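Local coordinates for protein Emp47p (form2) (Saccharomyces cerevisiae, PDB 2A71) that takes part in glycoprotein secretion, probably as a legume-like lectin, and is required for the exit of EMP46 from the endoplasmic reticulum, at residues G81-F86 / G196-N201. Sequence-based numbering, arbitrary orientation.
Sequences GISFWF and GVTAQN
Ser83 and Thr198 form the middle hydrogen-bonded pair of two antiparallel strands, 81-86 and 196-200: Ser83 N reaches Thr198 O at 2.9 Å, and Thr198 N answers to Ser83 O at 3.1 Å. Gly81 with Gln200 and Trp85 with Gly196 form the flanking pairs, each with one sound bond and one weak one.

On the Ser83–Trp85 face, the indole NE1 of Trp85 donates to Thr198 OG1 at 2.7 Å, with the hydroxyl only 3° out of the ring plane. Thr198 holds OG1 between its backbone N and carbonyl carbon (chi1 49°), which turns it to the indole edge; Ser83 OG adds a weak bond to it at 3.3 Å, and Tyr99 O is a further partner.

The other face is apolar. Val197 CG2 touches both Ile82 CG1 and Phe84 CE1, 3.5 Å from each, the two meeting it from directions about 77° apart, while Ala199 CB sits beside Ile82 CB.

These are central strands of one sheet of a legume-lectin-type β-sandwich, flanked by strands 48-59 and 108-113. Trp52 stacks on Trp85, and strand 210-220 of the second sheet packs against Ile82, Val197 and Ala199.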
# COMPACT_ATOMS: atom_id res chain seq x y z
N GLY A 81 5.07 9.61 2.49
CA GLY A 81 4.31 8.78 1.56
C GLY A 81 3.79 7.47 2.12
O GLY A 81 4.30 6.95 3.11
N ILE A 82 2.77 6.93 1.46
CA ILE A 82 2.11 5.69 1.87
C ILE A 82 2.32 4.66 0.77
O ILE A 82 2.19 4.96 -0.43
CB ILE A 82 0.59 5.92 2.20
CG1 ILE A 82 -0.14 4.59 2.35
CG2 ILE A 82 -0.13 6.65 1.10
CD1 ILE A 82 -1.56 4.74 2.72
N SER A 83 2.64 3.43 1.15
CA SER A 83 2.94 2.42 0.14
C SER A 83 2.29 1.07 0.45
O SER A 83 2.29 0.62 1.59
CB SER A 83 4.46 2.31 -0.11
OG SER A 83 5.12 1.75 0.99
N PHE A 84 1.75 0.44 -0.59
CA PHE A 84 1.02 -0.80 -0.46
C PHE A 84 1.78 -1.94 -1.12
O PHE A 84 2.34 -1.79 -2.21
CB PHE A 84 -0.35 -0.64 -1.09
CG PHE A 84 -1.13 0.55 -0.56
CD1 PHE A 84 -2.04 0.41 0.49
CD2 PHE A 84 -1.00 1.80 -1.16
CE1 PHE A 84 -2.78 1.49 0.94
CE2 PHE A 84 -1.74 2.88 -0.70
CZ PHE A 84 -2.62 2.73 0.36
N TRP A 85 1.78 -3.09 -0.45
CA TRP A 85 2.75 -4.14 -0.67
C TRP A 85 2.07 -5.46 -0.95
O TRP A 85 1.10 -5.83 -0.27
CB TRP A 85 3.58 -4.39 0.59
CG TRP A 85 4.30 -3.21 1.17
CD1 TRP A 85 3.89 -2.43 2.22
CD2 TRP A 85 5.57 -2.71 0.76
NE1 TRP A 85 4.83 -1.47 2.48
CE2 TRP A 85 5.87 -1.61 1.59
CE3 TRP A 85 6.49 -3.06 -0.22
CZ2 TRP A 85 7.04 -0.87 1.46
CZ3 TRP A 85 7.64 -2.34 -0.35
CH2 TRP A 85 7.90 -1.25 0.49
N PHE A 86 2.63 -6.19 -1.92
CA PHE A 86 2.21 -7.56 -2.27
C PHE A 86 3.50 -8.25 -2.63
O PHE A 86 3.90 -8.35 -3.79
CB PHE A 86 1.20 -7.58 -3.42
CG PHE A 86 0.59 -8.94 -3.68
CD1 PHE A 86 -0.36 -9.46 -2.82
CD2 PHE A 86 0.97 -9.69 -4.78
CE1 PHE A 86 -0.91 -10.68 -3.05
CE2 PHE A 86 0.42 -10.91 -5.02
CZ PHE A 86 -0.51 -11.41 -4.17
N GLY A 196 0.23 -5.73 3.12
CA GLY A 196 0.16 -4.71 4.14
C GLY A 196 0.35 -3.34 3.55
O GLY A 196 0.52 -3.21 2.33
N VAL A 197 0.29 -2.33 4.41
CA VAL A 197 0.56 -0.94 4.04
C VAL A 197 1.48 -0.32 5.09
O VAL A 197 1.40 -0.62 6.27
CB VAL A 197 -0.73 -0.10 3.93
CG1 VAL A 197 -1.50 -0.08 5.27
CG2 VAL A 197 -0.43 1.31 3.47
N THR A 198 2.35 0.56 4.65
CA THR A 198 3.20 1.29 5.56
C THR A 198 3.20 2.75 5.17
O THR A 198 2.93 3.10 4.02
CB THR A 198 4.63 0.76 5.51
OG1 THR A 198 5.08 0.66 4.13
CG2 THR A 198 4.71 -0.66 6.10
N ALA A 199 3.53 3.61 6.13
CA ALA A 199 3.79 5.01 5.82
C ALA A 199 4.75 5.68 6.78
O ALA A 199 5.10 5.15 7.84
CB ALA A 199 2.48 5.79 5.78
N GLN A 200 5.15 6.86 6.35
CA GLN A 200 5.94 7.81 7.12
C GLN A 200 5.67 9.20 6.57
O GLN A 200 5.45 9.35 5.37
CB GLN A 200 7.41 7.47 6.98
CG GLN A 200 8.08 8.03 5.70
CD GLN A 200 9.46 7.43 5.46
OE1 GLN A 200 9.93 6.57 6.24
NE2 GLN A 200 10.13 7.88 4.39
N ASN A 201 5.70 10.22 7.43
CA ASN A 201 5.57 11.62 6.96
C ASN A 201 6.89 12.41 6.87
O ASN A 201 6.90 13.56 6.45
CB ASN A 201 4.54 12.39 7.78
CG ASN A 201 4.77 12.29 9.28
OD1 ASN A 201 5.90 12.09 9.74
ND2 ASN A 201 3.69 12.44 10.05